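Local coordinates for AP endonuclease, family protein 2 (Mycobacterium smegmatis, PDB 5TNV) that binds magnesium in a xylose isomerase-like TIM barrel and may have endonuclease activity, at residues D205-A208 / F209-V213; E239-A242 / K243-Y247; P271-L274 / K275-Y278. One frame throughout, in Å; residues are numbered along the deposited sequence.

Interaction 1 (D205-A208 / F209-V213); sequences DAVA and FIKDV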
loop_
_atom_site.group_PDB
_atom_site.type_symbol
_atom_site.label_atom_id
_atom_site.label_comp_id
_atom_site.label_asym_id
_atom_site.label_seq_id
_atom_site.Cartn_x
_atom_site.Cartn_y
_atom_site.Cartn_z
ATOM N N ASP A 205 -25.381 12.093 -13.886
ATOM C CA ASP A 205 -25.324 13.481 -14.312
ATOM C C ASP A 205 -24.364 13.622 -15.469
ATOM O O ASP A 205 -24.594 14.393 -16.394
ATOM C CB ASP A 205 -24.945 14.417 -13.179
ATOM C CG ASP A 205 -26.070 14.736 -12.232
ATOM O OD1 ASP A 205 -27.229 14.368 -12.465
ATOM O OD2 ASP A 205 -25.738 15.437 -11.227
ATOM N N ALA A 206 -23.232 12.896 -15.427
ATOM C CA ALA A 206 -22.239 12.963 -16.511
ATOM C C ALA A 206 -22.811 12.431 -17.785
ATOM O O ALA A 206 -22.573 13.011 -18.858
ATOM C CB ALA A 206 -20.996 12.212 -16.066
ATOM N N VAL A 207 -23.530 11.311 -17.718
ATOM C CA VAL A 207 -24.147 10.788 -18.928
ATOM C C VAL A 207 -25.167 11.740 -19.525
ATOM O O VAL A 207 -25.210 12.003 -20.740
ATOM C CB VAL A 207 -24.772 9.368 -18.671
ATOM C CG1 VAL A 207 -25.562 8.865 -19.880
ATOM C CG2 VAL A 207 -23.697 8.329 -18.328
ATOM N N ALA A 208 -25.999 12.329 -18.678
ATOM C CA ALA A 208 -27.018 13.253 -19.162
ATOM C C ALA A 208 -26.348 14.492 -19.776
ATOM O O ALA A 208 -26.832 15.039 -20.784
ATOM C CB ALA A 208 -27.981 13.651 -18.092
ATOM N N PHE A 209 -25.234 14.913 -19.171
ATOM C CA PHE A 209 -24.532 16.107 -19.664
ATOM C C PHE A 209 -23.927 15.822 -21.033
ATOM O O PHE A 209 -24.079 16.630 -21.975
ATOM C CB PHE A 209 -23.495 16.561 -18.672
ATOM C CG PHE A 209 -22.893 17.930 -18.944
ATOM C CD1 PHE A 209 -21.793 18.128 -19.763
ATOM C CD2 PHE A 209 -23.451 19.053 -18.330
ATOM C CE1 PHE A 209 -21.286 19.392 -19.973
ATOM C CE2 PHE A 209 -22.933 20.331 -18.528
ATOM C CZ PHE A 209 -21.855 20.482 -19.358
ATOM N N ILE A 210 -23.239 14.692 -21.197
ATOM C CA ILE A 210 -22.601 14.413 -22.479
ATOM C C ILE A 210 -23.667 14.200 -23.560
ATOM O O ILE A 210 -23.509 14.607 -24.709
ATOM C CB ILE A 210 -21.577 13.263 -22.387
ATOM C CG1 ILE A 210 -20.648 13.267 -23.598
ATOM C CG2 ILE A 210 -22.229 11.926 -22.214
ATOM C CD1 ILE A 210 -19.721 14.457 -23.650
ATOM N N LYS A 211 -24.809 13.623 -23.190
ATOM C CA LYS A 211 -25.906 13.491 -24.152
ATOM C C LYS A 211 -26.469 14.849 -24.542
ATOM O O LYS A 211 -26.737 15.123 -25.715
ATOM C CB LYS A 211 -27.027 12.610 -23.515
ATOM C CG LYS A 211 -26.622 11.106 -23.505
ATOM C CD LYS A 211 -27.756 10.179 -23.142
ATOM C CE LYS A 211 -27.287 8.733 -23.110
ATOM N NZ LYS A 211 -27.428 7.960 -24.385
ATOM N N ASP A 212 -26.630 15.747 -23.587
ATOM C CA ASP A 212 -27.115 17.088 -23.883
ATOM C C ASP A 212 -26.125 17.864 -24.749
ATOM O O ASP A 212 -26.560 18.613 -25.640
ATOM C CB ASP A 212 -27.415 17.875 -22.602
ATOM C CG ASP A 212 -28.666 17.430 -21.917
ATOM O OD1 ASP A 212 -29.568 16.816 -22.529
ATOM O OD2 ASP A 212 -28.832 17.768 -20.717
ATOM N N VAL A 213 -24.834 17.731 -24.507
ATOM C CA VAL A 213 -23.827 18.392 -25.329
ATOM C C VAL A 213 -23.957 17.925 -26.778
ATOM O O VAL A 213 -23.855 18.741 -27.678
ATOM C CB VAL A 213 -22.440 18.096 -24.769
ATOM C CG1 VAL A 213 -21.332 18.419 -25.763
ATOM C CG2 VAL A 213 -22.215 18.832 -23.455
HETATM O O HOH W 1 -29.530 14.203 -21.416
#

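Interaction 2 (E239-A242 / K243-Y247); sequences EMYA and KVLPY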
loop_
_atom_site.group_PDB
_atom_site.type_symbol
_atom_site.label_atom_id
_atom_site.label_comp_id
_atom_site.label_asym_id
_atom_site.label_seq_id
_atom_site.Cartn_x
_atom_site.Cartn_y
_atom_site.Cartn_z
ATOM N N GLU A 239 -20.088 -0.516 -11.190
ATOM C CA GLU A 239 -21.343 -0.001 -11.674
ATOM C C GLU A 239 -21.128 1.383 -12.300
ATOM O O GLU A 239 -21.618 1.709 -13.391
ATOM C CB GLU A 239 -22.393 0.069 -10.586
ATOM C CG GLU A 239 -23.707 0.720 -10.910
ATOM C CD GLU A 239 -24.597 0.965 -9.740
ATOM O OE1 GLU A 239 -24.656 0.006 -8.863
ATOM O OE2 GLU A 239 -25.210 2.079 -9.752
ATOM N N MET A 240 -20.369 2.231 -11.591
ATOM C CA MET A 240 -20.190 3.597 -12.096
ATOM C C MET A 240 -19.419 3.598 -13.399
ATOM O O MET A 240 -19.776 4.296 -14.354
ATOM C CB MET A 240 -19.438 4.451 -11.068
ATOM C CG MET A 240 -20.168 4.631 -9.712
ATOM S SD MET A 240 -19.546 6.028 -8.764
ATOM C CE MET A 240 -17.969 5.430 -8.175
ATOM N N TYR A 241 -18.318 2.844 -13.481
ATOM C CA TYR A 241 -17.519 2.789 -14.691
ATOM C C TYR A 241 -18.297 2.195 -15.853
ATOM O O TYR A 241 -18.183 2.673 -16.971
ATOM C CB TYR A 241 -16.215 2.037 -14.453
ATOM C CG TYR A 241 -15.065 2.905 -13.982
ATOM C CD1 TYR A 241 -14.564 3.911 -14.813
ATOM C CD2 TYR A 241 -14.445 2.715 -12.753
ATOM C CE1 TYR A 241 -13.526 4.719 -14.442
ATOM C CE2 TYR A 241 -13.385 3.533 -12.366
ATOM C CZ TYR A 241 -12.924 4.521 -13.225
ATOM O OH TYR A 241 -11.865 5.370 -12.910
ATOM N N ALA A 242 -19.122 1.166 -15.613
ATOM C CA ALA A 242 -19.919 0.632 -16.698
ATOM C C ALA A 242 -20.842 1.683 -17.328
ATOM O O ALA A 242 -21.096 1.665 -18.536
ATOM C CB ALA A 242 -20.758 -0.582 -16.196
ATOM N N LYS A 243 -21.332 2.603 -16.538
ATOM C CA LYS A 243 -22.214 3.618 -17.064
ATOM C C LYS A 243 -21.464 4.613 -17.944
ATOM O O LYS A 243 -22.031 5.064 -18.928
ATOM C CB LYS A 243 -22.894 4.364 -15.912
ATOM C CG LYS A 243 -24.041 3.698 -15.244
ATOM C CD LYS A 243 -24.636 4.626 -14.190
ATOM C CE LYS A 243 -25.792 3.828 -13.658
ATOM N NZ LYS A 243 -26.499 4.685 -12.694
ATOM N N VAL A 244 -20.301 5.052 -17.494
ATOM C CA VAL A 244 -19.643 6.180 -18.154
ATOM C C VAL A 244 -18.604 5.786 -19.197
ATOM O O VAL A 244 -18.326 6.589 -20.115
ATOM C CB VAL A 244 -19.049 7.193 -17.143
ATOM C CG1 VAL A 244 -20.169 7.844 -16.334
ATOM C CG2 VAL A 244 -18.012 6.544 -16.243
ATOM N N LEU A 245 -18.008 4.594 -19.121
ATOM C CA LEU A 245 -16.995 4.206 -20.108
ATOM C C LEU A 245 -17.481 4.266 -21.546
ATOM O O LEU A 245 -16.655 4.643 -22.407
ATOM C CB LEU A 245 -16.392 2.854 -19.753
ATOM C CG LEU A 245 -15.357 2.912 -18.630
ATOM C CD1 LEU A 245 -15.036 1.501 -18.165
ATOM C CD2 LEU A 245 -14.092 3.647 -19.052
ATOM N N PRO A 246 -18.726 3.914 -21.890
ATOM C CA PRO A 246 -19.170 4.023 -23.298
ATOM C C PRO A 246 -19.043 5.427 -23.873
ATOM O O PRO A 246 -19.058 5.554 -25.086
ATOM C CB PRO A 246 -20.639 3.586 -23.243
ATOM C CG PRO A 246 -20.671 2.620 -22.087
ATOM C CD PRO A 246 -19.773 3.300 -21.058
ATOM N N TYR A 247 -18.981 6.461 -23.049
ATOM C CA TYR A 247 -18.945 7.844 -23.473
ATOM C C TYR A 247 -17.567 8.483 -23.300
ATOM O O TYR A 247 -17.437 9.694 -23.478
ATOM C CB TYR A 247 -19.972 8.665 -22.678
ATOM C CG TYR A 247 -21.370 8.141 -22.791
ATOM C CD1 TYR A 247 -22.157 8.527 -23.850
ATOM C CD2 TYR A 247 -21.901 7.260 -21.853
ATOM C CE1 TYR A 247 -23.447 8.058 -23.981
ATOM C CE2 TYR A 247 -23.178 6.759 -21.984
ATOM C CZ TYR A 247 -23.935 7.175 -23.050
ATOM O OH TYR A 247 -25.262 6.690 -23.176
HETATM O O HOH W 2 -23.581 4.405 -10.824
#

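Interaction 3 (P271-L274 / K275-Y278); sequences PLPL and KYGY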
loop_
_atom_site.group_PDB
_atom_site.type_symbol
_atom_site.label_atom_id
_atom_site.label_comp_id
_atom_site.label_asym_id
_atom_site.label_seq_id
_atom_site.Cartn_x
_atom_site.Cartn_y
_atom_site.Cartn_z
ATOM N N PRO A 271 -5.069 7.728 -0.697
ATOM C CA PRO A 271 -4.533 7.516 -2.050
ATOM C C PRO A 271 -3.575 6.345 -2.047
ATOM O O PRO A 271 -2.711 6.242 -1.189
ATOM C CB PRO A 271 -3.834 8.834 -2.369
ATOM C CG PRO A 271 -3.802 9.629 -1.174
ATOM C CD PRO A 271 -4.676 9.019 -0.135
ATOM N N LEU A 272 -3.708 5.466 -3.050
ATOM C CA LEU A 272 -2.860 4.309 -3.181
ATOM C C LEU A 272 -2.616 4.012 -4.656
ATOM O O LEU A 272 -3.433 4.422 -5.502
ATOM C CB LEU A 272 -3.504 3.052 -2.576
ATOM C CG LEU A 272 -3.578 2.996 -1.045
ATOM C CD1 LEU A 272 -4.386 1.775 -0.633
ATOM C CD2 LEU A 272 -2.195 2.962 -0.427
ATOM N N PRO A 273 -1.545 3.268 -4.981
ATOM C CA PRO A 273 -1.394 2.736 -6.344
ATOM C C PRO A 273 -2.667 2.083 -6.864
ATOM O O PRO A 273 -3.467 1.514 -6.114
ATOM C CB PRO A 273 -0.279 1.713 -6.187
ATOM C CG PRO A 273 0.564 2.264 -5.040
ATOM C CD PRO A 273 -0.442 2.877 -4.112
ATOM N N LEU A 274 -2.814 2.122 -8.192
ATOM C CA LEU A 274 -3.913 1.438 -8.844
ATOM C C LEU A 274 -4.101 0.003 -8.331
ATOM O O LEU A 274 -5.244 -0.412 -8.092
ATOM C CB LEU A 274 -3.773 1.385 -10.367
ATOM C CG LEU A 274 -3.715 2.734 -11.097
ATOM C CD1 LEU A 274 -3.616 2.505 -12.596
ATOM C CD2 LEU A 274 -4.880 3.637 -10.752
ATOM N N LYS A 275 -3.016 -0.747 -8.187
ATOM C CA LYS A 275 -3.105 -2.152 -7.817
ATOM C C LYS A 275 -3.723 -2.400 -6.437
ATOM O O LYS A 275 -4.168 -3.497 -6.175
ATOM C CB LYS A 275 -1.696 -2.778 -7.869
ATOM C CG LYS A 275 -1.684 -4.324 -7.808
ATOM C CD LYS A 275 -0.301 -4.902 -7.951
ATOM C CE LYS A 275 0.330 -4.679 -9.264
ATOM N NZ LYS A 275 1.649 -5.308 -9.412
ATOM N N TYR A 276 -3.653 -1.400 -5.544
ATOM C CA TYR A 276 -3.948 -1.618 -4.115
ATOM C C TYR A 276 -5.212 -0.984 -3.625
ATOM O O TYR A 276 -5.597 -1.243 -2.470
ATOM C CB TYR A 276 -2.770 -1.145 -3.237
ATOM C CG TYR A 276 -1.433 -1.702 -3.576
ATOM C CD1 TYR A 276 -1.256 -2.983 -4.125
ATOM C CD2 TYR A 276 -0.311 -0.936 -3.364
ATOM C CE1 TYR A 276 0.004 -3.466 -4.434
ATOM C CE2 TYR A 276 0.948 -1.404 -3.704
ATOM C CZ TYR A 276 1.119 -2.665 -4.231
ATOM O OH TYR A 276 2.377 -3.073 -4.542
ATOM N N GLY A 277 -5.868 -0.116 -4.395
ATOM C CA GLY A 277 -7.037 0.576 -3.927
ATOM C C GLY A 277 -8.340 -0.166 -4.160
ATOM O O GLY A 277 -8.332 -1.348 -4.540
ATOM N N TYR A 278 -9.435 0.495 -3.902
ATOM C CA TYR A 278 -10.782 -0.137 -3.902
ATOM C C TYR A 278 -11.233 -0.534 -5.305
ATOM O O TYR A 278 -11.890 -1.575 -5.482
ATOM C CB TYR A 278 -11.770 0.822 -3.257
ATOM C CG TYR A 278 -13.129 0.206 -2.989
ATOM C CD1 TYR A 278 -13.281 -0.718 -1.983
ATOM C CD2 TYR A 278 -14.263 0.570 -3.713
ATOM C CE1 TYR A 278 -14.536 -1.288 -1.731
ATOM C CE2 TYR A 278 -15.490 0.022 -3.466
ATOM C CZ TYR A 278 -15.631 -0.927 -2.460
ATOM O OH TYR A 278 -16.895 -1.453 -2.256
#

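Interaction 1 (D205-A208 / F209-V213)
The V207 side chain lies alongside that of K211, one turn further along helix 203-213, both pointing the same way; V207 CG1 meets K211 CE at 3.7 Å. The helix is the crossover of a beta-alpha-beta unit of the TIM barrel, between the parallel strands 189-193 and 218-221. With CG anti to the carbonyl carbon (chi1 -75°), the K211 chain first passes close to the backbone, its CG 3.2 Å from V207 O. The chain then runs extended past the valine and bends only at its last torsion, where NZ makes a weak hydrogen bond to Y247 OH. The backbone beneath is regular, each carbonyl from D205 to A208 accepting the N-H four residues on; I210 N to A206 O, at 3.0 Å, is the straightest of these bonds. On the buried side of the helix, I210 CG2 lies 3.3 Å from V207 O, while the isoleucine packs on L192, V218 and L220 of the flanking strands. The F209 ring, its CG anti to the backbone N (chi1 -169°), leads away from the preceding turn onto helix 169-185 and L192. D212 OD2 forms a salt bridge with R169, steadying the carboxylate. A208 O is gripped twice: D212 N binds it at 2.9 Å, and a water donates to it while reaching D212 OD1 through a weak bond of 2.8 Å.

Interaction 2 (E239-A242 / K243-Y247)
Y241 O receives two backbone N-H groups on helix 237-244 of the TIM barrel: L245 N binds it at 2.9 Å and nearly straight, V244 N only weakly. The L245 side chain lies against the same oxygen, its CG 3.3 Å from Y241 O, because CG stands anti to the carbonyl carbon (chi1 -78°). From there the leucine slants across the tyrosine, and L245 CD1 meets Y241 CB at 3.9 Å. Beyond this the Y241 ring runs inward to W251, and its OH hydrogen-bonds Y281 OH, P222 O and W251 NE1, so the polar end of this buried side chain is well supplied with partners. The side chain of Y241 is about 6 Å from that of D223, a magnesium ligand. M240 O is shared too, between V244 N and a weak bond from K243 N, which bonds chiefly to E239 O. One turn apart on the outer side, E239 and K243 extend side by side, but E239 OE2 and K243 NZ stay 4.1 Å apart, beyond a salt bridge. A water spans them, donating to E239 OE2 and held more weakly by K243 NZ; the lysine has its stronger partner in D204, with which it makes a salt bridge. Residues 245-247 form a 3-10 turn, where Y247 N bonds V244 O. P246 has no N-H to offer the preceding helical turn, and its ring carbon CD instead sits 3.3 Å from A242 O.

Interaction 3 (P271-L274 / K275-Y278)
The P273 ring packs obliquely and tightly against the CD2-CE2 part of the Y276 ring, with P273 CG 3.7 Å from Y276 CD2, whereas K275, between them in sequence, swings out to the partly exposed side. The stretch is a type I beta turn, P273 to Y276; it follows strand 266-272, the outermost, antiparallel partner of strand 251-261 in the TIM barrel's sheet, and heads for helix 281-290. Y276 N closes the turn on P273 O at 3.0 Å, approaching from above the carbonyl plane, and G277 N adds a weak bond to the same oxygen. L272 lies less snugly across the turn, its CD1 4.2 Å from Y276 CB. It also packs on L272 of both other subunits, so the turn belongs to the trimer interface. On the looser side, K275 CG is anti to the backbone N (chi1 -167°), which carries the chain away from P273, and NZ forms a salt bridge with E312 of the second subunit. Y276 OH hydrogen-bonds that same glutamate. In the other direction L274 points into its own subunit, onto I253, Y316 and I317, while N255 ND2 hydrogen-bonds L274 O.

In the fold
From the N terminus the three contacts come in series, none nested in or crossing another, and each spans a short local piece of chain, not a long loop. Interaction 1 lies on helix 203-213, interaction 2 on helix 237-244 and the 3-10 turn 245-247, and strand 218-221 runs between them in sequence. Their centres are 12 Å apart and they touch: V207 CG1 and I210 CG2 both rest on the Y247 ring, so helix 203-213 packs on that 3-10 turn. Interaction 3, where the hairpin of strands 251-261 and 266-272 ends and the chain turns toward helix 281-290, stands about 8 Å from interaction 2 and 18 Å from interaction 1 between nearest atoms, and joins this subunit to its two partners.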